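Local atomic coordinates of RNA-binding protein HI_1333 (Haemophilus influenzae, PDB entry 1JO0), a protein that probably binds RNA through a CRM (CRS1/YhbY) domain fold. Residues G32-I37 with R68-A73; L61-I66 with A72-T77; E57-I62 with H80-Y85. All coordinates share one frame; numbering follows the deposited sequence. Where two conformers were deposited one is given.

Interaction 1: residues G32-I37 with R68-A73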
loop_
_atom_site.group_PDB
_atom_site.type_symbol
_atom_site.label_atom_id
_atom_site.label_comp_id
_atom_site.label_asym_id
_atom_site.label_seq_id
_atom_site.Cartn_x
_atom_site.Cartn_y
_atom_site.Cartn_z
ATOM N N GLY A 32 15.400 -3.983 1.787
ATOM C CA GLY A 32 15.165 -2.919 2.751
ATOM C C GLY A 32 13.848 -2.203 2.523
ATOM O O GLY A 32 13.164 -1.853 3.486
ATOM N N VAL A 33 13.476 -1.985 1.272
ATOM C CA VAL A 33 12.209 -1.320 0.977
ATOM C C VAL A 33 11.062 -2.227 1.425
ATOM O O VAL A 33 10.072 -1.747 1.993
ATOM C CB VAL A 33 12.081 -0.879 -0.506
ATOM C CG1 VAL A 33 10.662 -0.434 -0.803
ATOM C CG2 VAL A 33 13.052 0.250 -0.830
ATOM N N LEU A 34 11.185 -3.529 1.194
ATOM C CA LEU A 34 10.125 -4.451 1.631
ATOM C C LEU A 34 9.987 -4.401 3.141
ATOM O O LEU A 34 8.861 -4.440 3.625
ATOM C CB LEU A 34 10.442 -5.861 1.158
ATOM C CG LEU A 34 9.474 -6.940 1.650
ATOM C CD1 LEU A 34 8.062 -6.591 1.161
ATOM C CD2 LEU A 34 9.962 -8.307 1.229
ATOM N N ALA A 35 11.115 -4.342 3.825
ATOM C CA ALA A 35 11.017 -4.218 5.285
ATOM C C ALA A 35 10.340 -2.931 5.692
ATOM O O ALA A 35 9.605 -2.911 6.688
ATOM C CB ALA A 35 12.423 -4.367 5.870
ATOM N N GLU A 36 10.556 -1.854 4.986
ATOM C CA GLU A 36 9.925 -0.571 5.298
ATOM C C GLU A 36 8.422 -0.720 5.061
ATOM O O GLU A 36 7.653 -0.220 5.865
ATOM C CB GLU A 36 10.465 0.567 4.464
ATOM C CG GLU A 36 11.899 1.071 4.735
ATOM C CD GLU A 36 12.196 2.151 3.703
ATOM O OE1 GLU A 36 13.089 2.002 2.850
ATOM O OE2 GLU A 36 11.484 3.184 3.749
ATOM N N ILE A 37 8.024 -1.408 4.000
ATOM C CA ILE A 37 6.589 -1.586 3.722
ATOM C C ILE A 37 5.983 -2.459 4.796
ATOM O O ILE A 37 4.886 -2.145 5.307
ATOM C CB ILE A 37 6.374 -2.133 2.306
ATOM C CG1 ILE A 37 6.820 -1.090 1.260
ATOM C CG2 ILE A 37 4.936 -2.507 2.079
ATOM C CD1 ILE A 37 6.889 -1.639 -0.159
ATOM N N ARG A 68 2.193 -9.940 -3.231
ATOM C CA ARG A 68 2.569 -11.319 -2.979
ATOM C C ARG A 68 3.260 -11.463 -1.640
ATOM O O ARG A 68 2.967 -12.349 -0.870
ATOM C CB ARG A 68 3.532 -11.812 -4.064
ATOM C CG ARG A 68 3.892 -13.282 -3.907
ATOM C CD ARG A 68 4.734 -13.802 -5.061
ATOM N NE ARG A 68 5.243 -15.146 -4.789
ATOM C CZ ARG A 68 6.474 -15.527 -4.535
ATOM N NH1 ARG A 68 7.501 -14.693 -4.495
ATOM N NH2 ARG A 68 6.711 -16.814 -4.317
ATOM N N GLU A 69 4.223 -10.596 -1.366
ATOM C CA GLU A 69 5.034 -10.719 -0.151
ATOM C C GLU A 69 4.291 -10.327 1.117
ATOM O O GLU A 69 4.507 -10.974 2.164
ATOM C CB GLU A 69 6.245 -9.788 -0.299
ATOM C CG GLU A 69 7.170 -10.165 -1.455
ATOM C CD GLU A 69 8.094 -11.271 -0.979
ATOM O OE1 GLU A 69 7.783 -12.007 -0.033
ATOM O OE2 GLU A 69 9.116 -11.386 -1.655
ATOM N N THR A 70 3.468 -9.304 1.006
ATOM C CA THR A 70 2.859 -8.718 2.205
ATOM C C THR A 70 1.418 -9.162 2.454
ATOM O O THR A 70 0.918 -9.017 3.571
ATOM C CB THR A 70 2.821 -7.189 2.149
ATOM O OG1 THR A 70 1.906 -6.735 1.124
ATOM C CG2 THR A 70 4.186 -6.542 1.946
ATOM N N LYS A 71 0.731 -9.662 1.429
ATOM C CA LYS A 71 -0.690 -10.000 1.504
ATOM C C LYS A 71 -1.588 -8.806 1.766
ATOM O O LYS A 71 -2.761 -8.962 2.141
ATOM C CB LYS A 71 -0.946 -11.102 2.536
ATOM C CG LYS A 71 0.099 -12.186 2.496
ATOM C CD LYS A 71 0.384 -12.778 1.148
ATOM C CE LYS A 71 1.296 -13.984 1.389
ATOM N NZ LYS A 71 2.708 -13.630 1.740
ATOM N N ALA A 72 -1.066 -7.587 1.532
ATOM C CA ALA A 72 -1.884 -6.402 1.578
ATOM C C ALA A 72 -2.852 -6.354 0.400
ATOM O O ALA A 72 -2.563 -6.916 -0.674
ATOM C CB ALA A 72 -1.029 -5.139 1.598
ATOM N N ALA A 73 -3.960 -5.678 0.611
ATOM C CA ALA A 73 -4.904 -5.311 -0.409
ATOM C C ALA A 73 -4.484 -4.048 -1.139
ATOM O O ALA A 73 -4.072 -3.077 -0.526
ATOM C CB ALA A 73 -6.311 -5.089 0.154
#

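Interaction 2: residues L61-I66 with A72-T77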
loop_
_atom_site.group_PDB
_atom_site.type_symbol
_atom_site.label_atom_id
_atom_site.label_comp_id
_atom_site.label_asym_id
_atom_site.label_seq_id
_atom_site.Cartn_x
_atom_site.Cartn_y
_atom_site.Cartn_z
ATOM N N LEU A 61 4.975 -4.774 -12.006
ATOM C CA LEU A 61 5.895 -5.723 -11.365
ATOM C C LEU A 61 6.004 -5.449 -9.864
ATOM O O LEU A 61 5.915 -6.362 -9.062
ATOM C CB LEU A 61 7.267 -5.612 -12.032
ATOM C CG LEU A 61 7.622 -6.116 -13.372
ATOM C CD1 LEU A 61 9.058 -5.757 -13.752
ATOM C CD2 LEU A 61 7.532 -7.648 -13.480
ATOM N N ILE A 62 6.221 -4.178 -9.550
ATOM C CA ILE A 62 6.333 -3.756 -8.155
ATOM C C ILE A 62 5.067 -4.041 -7.390
ATOM O O ILE A 62 5.162 -4.605 -6.287
ATOM C CB ILE A 62 6.726 -2.269 -8.083
ATOM C CG1 ILE A 62 8.150 -2.035 -8.580
ATOM C CG2 ILE A 62 6.529 -1.731 -6.682
ATOM C CD1 ILE A 62 8.524 -0.625 -8.955
ATOM N N ILE A 63 3.901 -3.668 -7.884
ATOM C CA ILE A 63 2.644 -3.916 -7.214
ATOM C C ILE A 63 2.499 -5.400 -6.936
ATOM O O ILE A 63 2.133 -5.851 -5.832
ATOM C CB ILE A 63 1.431 -3.435 -8.060
ATOM C CG1 ILE A 63 1.340 -1.931 -8.152
ATOM C CG2 ILE A 63 0.128 -4.058 -7.550
ATOM C CD1 ILE A 63 0.387 -1.327 -9.143
ATOM N N ASN A 64 2.722 -6.195 -7.972
ATOM C CA ASN A 64 2.501 -7.628 -7.826
ATOM C C ASN A 64 3.394 -8.223 -6.755
ATOM O O ASN A 64 2.956 -9.094 -5.991
ATOM C CB ASN A 64 2.726 -8.323 -9.170
ATOM C CG ASN A 64 1.646 -8.021 -10.186
ATOM O OD1 ASN A 64 0.661 -7.385 -9.864
ATOM N ND2 ASN A 64 1.849 -8.481 -11.426
ATOM N N ALA A 65 4.642 -7.774 -6.718
ATOM C CA ALA A 65 5.576 -8.307 -5.736
ATOM C C ALA A 65 5.177 -7.898 -4.314
ATOM O O ALA A 65 5.263 -8.676 -3.369
ATOM C CB ALA A 65 6.981 -7.831 -6.015
ATOM N N ILE A 66 4.796 -6.640 -4.142
ATOM C CA ILE A 66 4.388 -6.133 -2.825
ATOM C C ILE A 66 3.198 -6.962 -2.348
ATOM O O ILE A 66 3.153 -7.426 -1.218
ATOM C CB ILE A 66 4.089 -4.626 -2.816
ATOM C CG1 ILE A 66 5.328 -3.784 -3.134
ATOM C CG2 ILE A 66 3.410 -4.213 -1.514
ATOM C CD1 ILE A 66 5.097 -2.342 -3.395
ATOM N N ALA A 72 -1.066 -7.587 1.532
ATOM C CA ALA A 72 -1.884 -6.402 1.578
ATOM C C ALA A 72 -2.852 -6.354 0.400
ATOM O O ALA A 72 -2.563 -6.916 -0.674
ATOM C CB ALA A 72 -1.029 -5.139 1.598
ATOM N N ALA A 73 -3.960 -5.678 0.611
ATOM C CA ALA A 73 -4.904 -5.311 -0.409
ATOM C C ALA A 73 -4.484 -4.048 -1.139
ATOM O O ALA A 73 -4.072 -3.077 -0.526
ATOM C CB ALA A 73 -6.311 -5.089 0.154
ATOM N N GLN A 74 -4.685 -4.033 -2.455
ATOM C CA GLN A 74 -4.580 -2.800 -3.234
ATOM C C GLN A 74 -5.852 -2.001 -3.083
ATOM O O GLN A 74 -6.949 -2.461 -3.417
ATOM C CB GLN A 74 -4.414 -3.172 -4.688
ATOM C CG GLN A 74 -3.267 -4.071 -5.005
ATOM C CD GLN A 74 -3.295 -4.678 -6.393
ATOM O OE1 GLN A 74 -3.316 -5.911 -6.597
ATOM N NE2 GLN A 74 -3.289 -3.751 -7.344
ATOM N N VAL A 75 -5.704 -0.799 -2.549
ATOM C CA VAL A 75 -6.816 0.099 -2.421
ATOM C C VAL A 75 -6.957 1.001 -3.645
ATOM O O VAL A 75 -8.087 1.179 -4.089
ATOM C CB VAL A 75 -6.692 0.919 -1.135
ATOM C CG1 VAL A 75 -7.757 2.001 -1.036
ATOM C CG2 VAL A 75 -6.697 -0.019 0.096
ATOM N N GLN A 76 -5.865 1.536 -4.161
ATOM C CA GLN A 76 -5.866 2.499 -5.238
ATOM C C GLN A 76 -4.457 2.521 -5.832
ATOM O O GLN A 76 -3.495 2.487 -5.102
ATOM C CB GLN A 76 -6.223 3.894 -4.749
ATOM C CG GLN A 76 -6.309 4.994 -5.771
ATOM C CD GLN A 76 -6.719 6.330 -5.164
ATOM O OE1 GLN A 76 -6.414 6.652 -4.008
ATOM N NE2 GLN A 76 -7.450 7.104 -5.932
ATOM N N THR A 77 -4.395 2.581 -7.129
ATOM C CA THR A 77 -3.214 2.897 -7.861
ATOM C C THR A 77 -3.508 4.157 -8.689
ATOM O O THR A 77 -4.423 4.085 -9.485
ATOM C CB THR A 77 -2.933 1.835 -8.946
ATOM O OG1 THR A 77 -2.892 0.554 -8.334
ATOM C CG2 THR A 77 -1.622 2.192 -9.629
#

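Interaction 3: residues E57-I62 with H80-Y85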
loop_
_atom_site.group_PDB
_atom_site.type_symbol
_atom_site.label_atom_id
_atom_site.label_comp_id
_atom_site.label_asym_id
_atom_site.label_seq_id
_atom_site.Cartn_x
_atom_site.Cartn_y
_atom_site.Cartn_z
ATOM N N GLU A 57 4.386 -1.060 -16.879
ATOM C CA GLU A 57 4.804 -2.460 -16.664
ATOM C C GLU A 57 5.704 -2.582 -15.451
ATOM O O GLU A 57 5.581 -3.512 -14.673
ATOM C CB GLU A 57 5.466 -2.976 -17.951
ATOM C CG GLU A 57 4.587 -3.140 -19.149
ATOM C CD GLU A 57 4.187 -1.810 -19.768
ATOM O OE1 GLU A 57 5.002 -0.850 -19.728
ATOM O OE2 GLU A 57 3.065 -1.795 -20.288
ATOM N N THR A 58 6.607 -1.603 -15.277
ATOM C CA THR A 58 7.498 -1.638 -14.106
ATOM C C THR A 58 6.701 -1.513 -12.830
ATOM O O THR A 58 6.880 -2.219 -11.848
ATOM C CB THR A 58 8.518 -0.505 -14.278
ATOM O OG1 THR A 58 9.305 -0.929 -15.413
ATOM C CG2 THR A 58 9.447 -0.312 -13.081
ATOM N N LYS A 59 5.746 -0.573 -12.837
ATOM C CA LYS A 59 4.915 -0.373 -11.677
ATOM C C LYS A 59 4.121 -1.649 -11.386
ATOM O O LYS A 59 3.972 -2.015 -10.223
ATOM C CB LYS A 59 4.022 0.807 -11.869
ATOM C CG LYS A 59 3.124 1.082 -10.655
ATOM C CD LYS A 59 2.573 2.502 -10.818
ATOM C CE LYS A 59 1.546 2.450 -11.930
ATOM N NZ LYS A 59 0.516 3.527 -11.860
ATOM N N GLN A 60 3.648 -2.314 -12.444
ATOM C CA GLN A 60 2.879 -3.514 -12.216
ATOM C C GLN A 60 3.722 -4.604 -11.571
ATOM O O GLN A 60 3.246 -5.328 -10.694
ATOM C CB GLN A 60 2.252 -4.031 -13.535
ATOM C CG GLN A 60 1.200 -5.087 -13.274
ATOM C CD GLN A 60 0.013 -4.493 -12.531
ATOM O OE1 GLN A 60 -0.619 -3.568 -13.033
ATOM N NE2 GLN A 60 -0.292 -5.023 -11.345
ATOM N N LEU A 61 4.975 -4.774 -12.006
ATOM C CA LEU A 61 5.895 -5.723 -11.365
ATOM C C LEU A 61 6.004 -5.449 -9.864
ATOM O O LEU A 61 5.915 -6.362 -9.062
ATOM C CB LEU A 61 7.267 -5.612 -12.032
ATOM C CG LEU A 61 7.622 -6.116 -13.372
ATOM C CD1 LEU A 61 9.058 -5.757 -13.752
ATOM C CD2 LEU A 61 7.532 -7.648 -13.480
ATOM N N ILE A 62 6.221 -4.178 -9.550
ATOM C CA ILE A 62 6.333 -3.756 -8.155
ATOM C C ILE A 62 5.067 -4.041 -7.390
ATOM O O ILE A 62 5.162 -4.605 -6.287
ATOM C CB ILE A 62 6.726 -2.269 -8.083
ATOM C CG1 ILE A 62 8.150 -2.035 -8.580
ATOM C CG2 ILE A 62 6.529 -1.731 -6.682
ATOM C CD1 ILE A 62 8.524 -0.625 -8.955
ATOM N N HIS A 80 1.745 7.783 -9.403
ATOM C CA HIS A 80 2.927 7.219 -8.820
ATOM C C HIS A 80 2.688 6.745 -7.395
ATOM O O HIS A 80 3.664 6.390 -6.720
ATOM C CB HIS A 80 4.074 8.251 -8.883
ATOM C CG HIS A 80 3.809 9.510 -8.132
ATOM N ND1 HIS A 80 2.635 10.229 -8.246
ATOM C CD2 HIS A 80 4.557 10.193 -7.244
ATOM C CE1 HIS A 80 2.679 11.303 -7.467
ATOM N NE2 HIS A 80 3.844 11.302 -6.842
ATOM N N ILE A 81 1.447 6.671 -6.949
ATOM C CA ILE A 81 1.139 6.321 -5.574
ATOM C C ILE A 81 0.362 5.008 -5.569
ATOM O O ILE A 81 -0.626 4.811 -6.299
ATOM C CB ILE A 81 0.270 7.386 -4.877
ATOM C CG1 ILE A 81 0.953 8.749 -4.817
ATOM C CG2 ILE A 81 -0.216 6.952 -3.507
ATOM C CD1 ILE A 81 2.147 8.759 -3.896
ATOM N N LEU A 82 0.811 4.118 -4.730
ATOM C CA LEU A 82 0.116 2.888 -4.403
ATOM C C LEU A 82 -0.468 2.977 -2.998
ATOM O O LEU A 82 0.287 3.167 -2.057
ATOM C CB LEU A 82 1.065 1.699 -4.376
ATOM C CG LEU A 82 1.977 1.437 -5.580
ATOM C CD1 LEU A 82 2.768 0.165 -5.326
ATOM C CD2 LEU A 82 1.158 1.398 -6.846
ATOM N N VAL A 83 -1.764 2.783 -2.861
ATOM C CA VAL A 83 -2.402 2.774 -1.557
ATOM C C VAL A 83 -2.704 1.314 -1.204
ATOM O O VAL A 83 -3.325 0.597 -2.018
ATOM C CB VAL A 83 -3.696 3.591 -1.573
ATOM C CG1 VAL A 83 -4.284 3.600 -0.159
ATOM C CG2 VAL A 83 -3.486 5.032 -2.089
ATOM N N LEU A 84 -2.247 0.875 -0.052
ATOM C CA LEU A 84 -2.304 -0.521 0.368
ATOM C C LEU A 84 -2.913 -0.630 1.767
ATOM O O LEU A 84 -2.751 0.313 2.562
ATOM C CB LEU A 84 -0.933 -1.147 0.378
ATOM C CG LEU A 84 -0.145 -1.160 -0.916
ATOM C CD1 LEU A 84 1.330 -1.387 -0.652
ATOM C CD2 LEU A 84 -0.695 -2.243 -1.801
ATOM N N TYR A 85 -3.521 -1.753 2.071
ATOM C CA TYR A 85 -4.098 -1.969 3.392
ATOM C C TYR A 85 -3.913 -3.393 3.859
ATOM O O TYR A 85 -4.183 -4.324 3.093
ATOM C CB TYR A 85 -5.583 -1.612 3.417
ATOM C CG TYR A 85 -6.298 -1.964 4.696
ATOM C CD1 TYR A 85 -6.259 -1.121 5.811
ATOM C CD2 TYR A 85 -7.042 -3.133 4.831
ATOM C CE1 TYR A 85 -6.928 -1.467 6.980
ATOM C CE2 TYR A 85 -7.705 -3.465 5.984
ATOM C CZ TYR A 85 -7.653 -2.633 7.062
ATOM O OH TYR A 85 -8.320 -2.953 8.213
#

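Interaction 1: residues G32-I37 with R68-A73
Leu34 carries most of this contact, reaching from helix 31-44 to the last turn of helix 56-70. With CG anti to the backbone N (chi1 175°) the branch points at the other helix; both methyls meet Glu69, and one reaches Thr70 as well. Leu34 CD1 lies 4.0 Å from Glu69 CB and also 4.0 Å from Thr70 CG2. It therefore sits over the junction of two consecutive residues. Leu34 CD2 meets the far end of the glutamate, 4.1 Å from Glu69 CD. The Glu69 chain is bent at chi2 (-82°), and the leucine crosses it at about a right angle. The contact is carbon to carbon, with the carboxylate carbon at its edge.

Thr70 is the buried member on the other side. Its methyl CG2 is shared by two residues one helical turn apart. Leu34 slides past it in the opposite direction, while Ile37 crosses it at about a right angle with Ile37 CG2 at 4.1 Å from Thr70 CG2. Glu38 and Leu41 of helix 31-44 also touch this threonine.

The hydroxyl of Thr70 has a separate task. Thr70 OG1 accepts the backbone N-H of Ala72 at 3.1 Å in a nearly straight bond (163°), and it is also hydrogen-bonded to the O of Ile66. Just beyond, Lys71 turns the chain with positive phi. Lys71 NZ comes back to Arg68 O at 2.9 Å, in the carbonyl plane, and makes a weak bond to Glu69 O. One threonine thus gives its methyl to the helix interface and its oxygen to the chain reversal. The contact is a helix-helix packing of the CRM domain that closes with an ST turn, where helix 56-70 ends and the chain leaves for strand 73-78.

Interaction 2: residues L61-I66 with A72-T77
Ile63 lays its CG2 methyl against the amide end of Gln74, with Ile63 CG2 3.4 Å from Gln74 NE2 and 3.7 Å from Gln74 CD. The two side chains cross at about a right angle. Gln74 runs extended beyond CG (chi2 167°), and this length carries its amide from the strand to the helix. The meeting is a van der Waals one, since a methyl group offers the amide nothing to bond with. The nearby Asn64 OD1 is hydrogen-bonded to Gln60 NE2 and to a glycerol, probably from the crystallisation liquor. A bound glycerol also lies close to the Gln74 side chain.

The other branch of Ile63 goes to a different residue. CG1 is anti to the carbonyl carbon (chi1 -70°), and the branch ends in a tip-to-tip approach to Thr77. Ile63 CD1 is 3.9 Å from Thr77 OG1 and 4.1 Å from Thr77 CG2. One buried isoleucine thus spans two partly exposed strand residues. Between them the strand is interrupted by a classic beta bulge, in which Val75 and Gln76 both face Val83.

Helix 56-70 covers one side of the edge strand 73-78 here. Val67 adds to the cover over Gln74, and Lys59 touches Thr77. Ile63 also rests on Leu82 of the adjoining strand 81-85, while Val75 packs against helix 5-15.

Interaction 3: residues E57-I62 with H80-Y85
Leu82 splits its two methyl groups between Lys59 and Ile62, in the helix-on-sheet layer of the CRM domain. This holds for the conformer given; a second was deposited, so the placing of the methyls is less certain. Leu82 CD2 lies 4.3 Å from Lys59 CG, so it meets the aliphatic part of the lysine and not its charged end. Leu82 CD1 lies 4.4 Å from Ile62 CG2, a purely apolar and rather loose pair. Lys59 and Ile62 are three residues apart on the helix. They therefore face the strand together, and the leucine reaches up to both.

Further out, Ile63 and Ile66 of the same helix also cover Leu82. Val51 of strand 46-51 touches both Leu82 and Ile62. The backbone of Leu82 pairs with that of Val49 in the neighbouring antiparallel strand 46-51, placing Leu82 on an inner strand of the sheet.

The lysine starts out straight, with CG anti to the backbone N (chi1 -179°). It then bends at chi3 (73°) on the way to its amine. The stem of Lys59 is held at both ends, by its helix and by the turn before strand 81-85, while it passes the leucine. At the turn, Lys59 NZ is hydrogen-bonded to the backbone O of Gly79.

All three contacts use helix 56-70. Interaction 1 joins its C-terminal end to helix 31-44. Interactions 2 and 3 overlap at Leu61 and Ile62 and set its earlier turns on the neighbouring antiparallel strands 73-78 and 81-85. Each is partly buried. Interaction 3 is mostly aliphatic, interaction 2 puts a methyl against an amide, and interaction 1 shades into an exposed glutamate. They also meet one another. Ile37 CD1 of interaction 1 packs 3.8 Å from Ile66 CD1 of interaction 2. In the Leu82 conformer given, Ile63 CG1 lies 3.6 Å from Leu82 CD2, joining interactions 2 and 3. Between the strands, Val75 N is 2.8 Å from Val83 O, probably a hydrogen bond.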